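Side-chain contacts in orotidine 5'-phosphate decarboxylase (Pyrococcus horikoshii, PDB 2CZD), which probably catalyses the decarboxylation of orotidine 5'-monophosphate to uridine 5'-monophosphate, the last step of de novo UMP biosynthesis: residues K73-G78 / M94-L99; F134-P139 / G147-R152. All blocks are in the same frame, centred on the assembly; numbering follows the deposited sequence.

How the contacts relate
Contact 1 and contact 2 sit on the same TIM barrel, one between outer helices and one between a strand and its helix. Contact 1 joins helices 64-76 and 90-97 near their C-terminal ends. Contact 2 joins strand 135-137 of the barrel to helix 144-150, which follows it in the chain. Contact 1 is complete before contact 2 begins. Their centres lie 23 Å apart and their nearest atoms about 6 Å, with no touch between them. V96 of contact 1 reaches strand 81-85 and V136 of contact 2 lies in strand 135-137, with strand 101-105 between them in the sheet. One contact thus binds outer helices to each other, the other a helix to the barrel.

Contact 1: K73-G78 / M94-L99; sequences KVFGAG and MAVKEL
F75 alone carries the first segment's share of the contact, reaching from near the C-terminal end of helix 64-76 to V96 in helix 90-97 and L99 just after it. One residue earlier, V74 is turned to the barrel instead, where it packs on A56 and L58 of strand 53-60.

At F75 the side chain crosses to the second helix. With chi1 at -78° the ring swings away from its own carbonyl carbon and out against the chain around V96 and L99. The ring meets two backbone carbonyls in different ways: L99 O sits over one face, 3.7 Å from F75 CD2, whereas V96 O lies at the edge near the ring plane, 3.6 Å from F75 CE2. Aliphatic groups complete the seat, with L99 CB 3.8 Å from F75 CD2 and V96 CG1 4.0 Å from F75 CE2. V96 packs in turn on L60, which probably lines the substrate site, and on V82 and V84 of strand 81-85; F75 also touches V82. Were F75 shortened to an alanine, V96 CG1 and L99 CB would probably lose their aromatic partner and a gap would be likely between the two helices.

Three residues on, G78 closes the helix in a Schellman motif, its N bonding to F75 O at 3.0 Å. Its positive phi (126°) would jam a beta carbon against the preceding carbonyl oxygen.

V96 O accepts a hydrogen bond from L99 N (2.9 Å), and the ring's hydrogen-bearing edge probably adds only a slight attraction to it. L99 O, over the ring face, is likely to add little, which leaves the contact resting mainly on shape and dispersion and not on strong directional bonds.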
loop_
_atom_site.group_PDB
_atom_site.type_symbol
_atom_site.label_atom_id
_atom_site.label_comp_id
_atom_site.label_asym_id
_atom_site.label_seq_id
_atom_site.Cartn_x
_atom_site.Cartn_y
_atom_site.Cartn_z
ATOM N N LYS B 73 11.877 7.769 0.567
ATOM C CA LYS B 73 12.625 6.845 1.424
ATOM C C LYS B 73 13.088 5.577 0.683
ATOM O O LYS B 73 14.233 5.137 0.826
ATOM C CB LYS B 73 11.742 6.429 2.604
ATOM C CG LYS B 73 12.417 5.577 3.652
ATOM C CD LYS B 73 13.345 6.437 4.512
ATOM C CE LYS B 73 13.901 5.636 5.691
ATOM N NZ LYS B 73 14.838 6.504 6.478
ATOM N N VAL B 74 12.192 4.990 -0.107
ATOM C CA VAL B 74 12.493 3.753 -0.822
ATOM C C VAL B 74 13.451 3.948 -2.005
ATOM O O VAL B 74 14.387 3.161 -2.166
ATOM C CB VAL B 74 11.154 3.088 -1.243
ATOM C CG1 VAL B 74 11.393 1.849 -2.065
ATOM C CG2 VAL B 74 10.383 2.708 0.015
ATOM N N PHE B 75 13.249 4.975 -2.830
ATOM C CA PHE B 75 14.207 5.230 -3.920
ATOM C C PHE B 75 15.517 5.615 -3.237
ATOM O O PHE B 75 16.608 5.267 -3.703
ATOM C CB PHE B 75 13.754 6.389 -4.810
ATOM C CG PHE B 75 12.660 6.020 -5.791
ATOM C CD1 PHE B 75 12.829 4.965 -6.694
ATOM C CD2 PHE B 75 11.496 6.770 -5.859
ATOM C CE1 PHE B 75 11.838 4.676 -7.657
ATOM C CE2 PHE B 75 10.513 6.489 -6.803
ATOM C CZ PHE B 75 10.681 5.442 -7.705
ATOM N N GLY B 76 15.391 6.327 -2.119
ATOM C CA GLY B 76 16.551 6.751 -1.347
ATOM C C GLY B 76 17.417 5.602 -0.850
ATOM O O GLY B 76 18.649 5.709 -0.778
ATOM N N ALA B 77 16.773 4.489 -0.526
ATOM C CA ALA B 77 17.466 3.301 -0.036
ATOM C C ALA B 77 18.082 2.483 -1.163
ATOM O O ALA B 77 18.839 1.550 -0.906
ATOM C CB ALA B 77 16.496 2.436 0.782
ATOM N N GLY B 78 17.751 2.820 -2.409
ATOM C CA GLY B 78 18.339 2.096 -3.518
ATOM C C GLY B 78 17.395 1.495 -4.539
ATOM O O GLY B 78 17.859 0.904 -5.519
ATOM N N MET B 94 1.849 10.429 -10.109
ATOM C CA MET B 94 2.913 11.371 -10.427
ATOM C C MET B 94 3.762 11.777 -9.230
ATOM O O MET B 94 4.940 12.128 -9.390
ATOM C CB MET B 94 2.338 12.606 -11.139
ATOM C CG MET B 94 1.853 12.329 -12.560
ATOM S SD MET B 94 3.107 11.589 -13.640
ATOM C CE MET B 94 4.271 12.874 -13.743
ATOM N N ALA B 95 3.201 11.681 -8.026
ATOM C CA ALA B 95 3.998 12.016 -6.836
ATOM C C ALA B 95 5.167 11.044 -6.668
ATOM O O ALA B 95 6.213 11.403 -6.101
ATOM C CB ALA B 95 3.135 12.026 -5.589
ATOM N N VAL B 96 4.989 9.817 -7.158
ATOM C CA VAL B 96 6.044 8.818 -7.099
ATOM C C VAL B 96 6.967 8.975 -8.309
ATOM O O VAL B 96 8.182 8.947 -8.153
ATOM C CB VAL B 96 5.456 7.381 -7.106
ATOM C CG1 VAL B 96 6.569 6.351 -6.975
ATOM C CG2 VAL B 96 4.458 7.227 -5.949
ATOM N N LYS B 97 6.402 9.133 -9.506
ATOM C CA LYS B 97 7.213 9.259 -10.731
ATOM C C LYS B 97 8.184 10.458 -10.660
ATOM O O LYS B 97 9.256 10.452 -11.253
ATOM C CB LYS B 97 6.299 9.409 -11.950
ATOM C CG LYS B 97 7.018 9.224 -13.271
ATOM C CD LYS B 97 6.029 9.302 -14.395
ATOM C CE LYS B 97 6.623 8.817 -15.720
ATOM N NZ LYS B 97 7.850 9.564 -16.107
ATOM N N GLU B 98 7.794 11.480 -9.926
ATOM C CA GLU B 98 8.647 12.644 -9.759
ATOM C C GLU B 98 9.996 12.253 -9.166
ATOM O O GLU B 98 11.011 12.868 -9.494
ATOM C CB GLU B 98 7.956 13.638 -8.830
ATOM C CG GLU B 98 8.747 14.867 -8.450
ATOM C CD GLU B 98 7.937 15.765 -7.520
ATOM O OE1 GLU B 98 6.926 16.326 -7.985
ATOM O OE2 GLU B 98 8.291 15.902 -6.324
ATOM N N LEU B 99 10.010 11.222 -8.315
ATOM C CA LEU B 99 11.237 10.783 -7.644
ATOM C C LEU B 99 11.993 9.596 -8.235
ATOM O O LEU B 99 13.153 9.358 -7.871
ATOM C CB LEU B 99 10.928 10.485 -6.172
ATOM C CG LEU B 99 10.295 11.675 -5.456
ATOM C CD1 LEU B 99 9.997 11.292 -4.016
ATOM C CD2 LEU B 99 11.245 12.871 -5.520
#

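Contact 2: F134-P139 / G147-R152; sequences FGVIAP and GYIRDR
I149 presents both of its methyl groups to segment 134-139, one to V136 and the other to A138. A chi1 of -69° sends its two branches to these different neighbours, and the longer one runs on extended to CD1. That branch ends against A138, with I149 CD1 3.6 Å from A138 CB, and the same methyl lies 4.0 Å from I137 O. The shorter branch meets V136, I149 CG2 standing 4.0 Å from V136 CG2. V136 and I149 pass alongside each other in opposite directions, their CG2 methyls meeting on the way. V136 in the strand and A138, just beyond its end, both point to the helix, while I137 between them points the other way, packing on I103 and on P162, which probably lines the substrate site.

Beside I149, on the neighbouring flank of the turn, Y148 and R152 are arranged face to face. The guanidinium lies over the phenol ring: R152 NH2 is 3.4 Å above the ring plane, over its centre. That same nitrogen donates to Y148 O (2.9 Å), a moderately bent bond with an N-H...O angle of 148°. One nitrogen thus serves both the ring and the backbone of Y148, which probably limits how the guanidinium can turn. The phenol is held at its other end as well, since Y148 OH is hydrogen-bonded to D122 of helix 121-131.

Strand, helix and the next strand form a beta-alpha-beta unit of the barrel. Both I149 and A138 also touch I159 of strand 158-161, R150 binds I157 O just ahead of that strand, and V136 packs on A128, which places the contact between helix 121-131 and strand 158-161.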
loop_
_atom_site.group_PDB
_atom_site.type_symbol
_atom_site.label_atom_id
_atom_site.label_comp_id
_atom_site.label_asym_id
_atom_site.label_seq_id
_atom_site.Cartn_x
_atom_site.Cartn_y
_atom_site.Cartn_z
ATOM N N PHE B 134 7.575 3.234 -16.685
ATOM C CA PHE B 134 8.527 2.271 -17.240
ATOM C C PHE B 134 7.765 1.038 -17.726
ATOM O O PHE B 134 8.067 0.484 -18.783
ATOM C CB PHE B 134 9.542 1.847 -16.172
ATOM C CG PHE B 134 10.423 0.686 -16.592
ATOM C CD1 PHE B 134 10.155 -0.609 -16.153
ATOM C CD2 PHE B 134 11.518 0.894 -17.425
ATOM C CE1 PHE B 134 10.958 -1.687 -16.525
ATOM C CE2 PHE B 134 12.328 -0.171 -17.805
ATOM C CZ PHE B 134 12.052 -1.470 -17.354
ATOM N N GLY B 135 6.786 0.601 -16.940
ATOM C CA GLY B 135 6.024 -0.568 -17.337
ATOM C C GLY B 135 4.740 -0.770 -16.568
ATOM O O GLY B 135 4.363 0.059 -15.738
ATOM N N VAL B 136 4.056 -1.865 -16.895
ATOM C CA VAL B 136 2.824 -2.267 -16.222
ATOM C C VAL B 136 2.917 -3.766 -16.015
ATOM O O VAL B 136 3.733 -4.442 -16.648
ATOM C CB VAL B 136 1.527 -1.965 -17.031
ATOM C CG1 VAL B 136 1.419 -0.468 -17.295
ATOM C CG2 VAL B 136 1.500 -2.764 -18.324
ATOM N N ILE B 137 2.088 -4.284 -15.113
ATOM C CA ILE B 137 2.072 -5.714 -14.854
ATOM C C ILE B 137 0.904 -6.388 -15.577
ATOM O O ILE B 137 -0.203 -5.846 -15.636
ATOM C CB ILE B 137 1.980 -5.974 -13.335
ATOM C CG1 ILE B 137 3.301 -5.547 -12.675
ATOM C CG2 ILE B 137 1.660 -7.445 -13.074
ATOM C CD1 ILE B 137 3.315 -5.712 -11.181
ATOM N N ALA B 138 1.161 -7.546 -16.184
ATOM C CA ALA B 138 0.095 -8.291 -16.869
ATOM C C ALA B 138 0.070 -9.662 -16.222
ATOM O O ALA B 138 0.993 -10.468 -16.419
ATOM C CB ALA B 138 0.399 -8.442 -18.380
ATOM N N PRO B 139 -0.961 -9.934 -15.404
ATOM C CA PRO B 139 -1.073 -11.237 -14.744
ATOM C C PRO B 139 -0.817 -12.223 -15.869
ATOM O O PRO B 139 -1.633 -12.342 -16.776
ATOM C CB PRO B 139 -2.523 -11.251 -14.272
ATOM C CG PRO B 139 -2.764 -9.785 -13.918
ATOM C CD PRO B 139 -2.104 -9.059 -15.080
ATOM N N GLY B 147 -1.165 -10.452 -24.146
ATOM C CA GLY B 147 -1.463 -9.882 -25.448
ATOM C C GLY B 147 -2.551 -8.822 -25.394
ATOM O O GLY B 147 -2.461 -7.795 -26.070
ATOM N N TYR B 148 -3.572 -9.062 -24.572
ATOM C CA TYR B 148 -4.686 -8.129 -24.446
ATOM C C TYR B 148 -4.152 -6.769 -24.027
ATOM O O TYR B 148 -4.531 -5.733 -24.574
ATOM C CB TYR B 148 -5.677 -8.614 -23.391
ATOM C CG TYR B 148 -6.862 -7.696 -23.217
ATOM C CD1 TYR B 148 -8.039 -7.914 -23.920
ATOM C CD2 TYR B 148 -6.801 -6.603 -22.365
ATOM C CE1 TYR B 148 -9.136 -7.061 -23.775
ATOM C CE2 TYR B 148 -7.894 -5.735 -22.215
ATOM C CZ TYR B 148 -9.057 -5.979 -22.926
ATOM O OH TYR B 148 -10.151 -5.153 -22.766
ATOM N N ILE B 149 -3.274 -6.783 -23.036
ATOM C CA ILE B 149 -2.707 -5.536 -22.549
ATOM C C ILE B 149 -1.758 -4.927 -23.582
ATOM O O ILE B 149 -1.803 -3.720 -23.844
ATOM C CB ILE B 149 -1.997 -5.765 -21.178
ATOM C CG1 ILE B 149 -3.085 -6.074 -20.130
ATOM C CG2 ILE B 149 -1.105 -4.572 -20.813
ATOM C CD1 ILE B 149 -2.558 -6.511 -18.763
ATOM N N ARG B 150 -0.911 -5.757 -24.165
ATOM C CA ARG B 150 0.037 -5.282 -25.160
ATOM C C ARG B 150 -0.667 -4.583 -26.331
ATOM O O ARG B 150 -0.165 -3.571 -26.843
ATOM C CB ARG B 150 0.874 -6.475 -25.669
ATOM C CG ARG B 150 1.953 -6.119 -26.683
ATOM C CD ARG B 150 3.089 -5.283 -26.060
ATOM N NE ARG B 150 2.796 -3.850 -25.988
ATOM C CZ ARG B 150 3.476 -2.986 -25.230
ATOM N NH1 ARG B 150 4.479 -3.406 -24.458
ATOM N NH2 ARG B 150 3.165 -1.695 -25.269
ATOM N N ASP B 151 -1.821 -5.109 -26.747
ATOM C CA ASP B 151 -2.541 -4.529 -27.878
ATOM C C ASP B 151 -3.134 -3.155 -27.568
ATOM O O ASP B 151 -3.503 -2.422 -28.489
ATOM C CB ASP B 151 -3.686 -5.445 -28.327
ATOM C CG ASP B 151 -3.203 -6.757 -28.924
ATOM O OD1 ASP B 151 -2.027 -6.839 -29.333
ATOM O OD2 ASP B 151 -4.020 -7.704 -28.993
ATOM N N ARG B 152 -3.242 -2.808 -26.283
ATOM C CA ARG B 152 -3.831 -1.531 -25.890
ATOM C C ARG B 152 -2.821 -0.550 -25.317
ATOM O O ARG B 152 -3.101 0.647 -25.210
ATOM C CB ARG B 152 -4.936 -1.787 -24.860
ATOM C CG ARG B 152 -6.115 -2.508 -25.468
ATOM C CD ARG B 152 -7.023 -3.150 -24.445
ATOM N NE ARG B 152 -8.179 -3.707 -25.143
ATOM C CZ ARG B 152 -8.145 -4.776 -25.939
ATOM N NH1 ARG B 152 -9.258 -5.182 -26.546
ATOM N NH2 ARG B 152 -7.020 -5.469 -26.113
#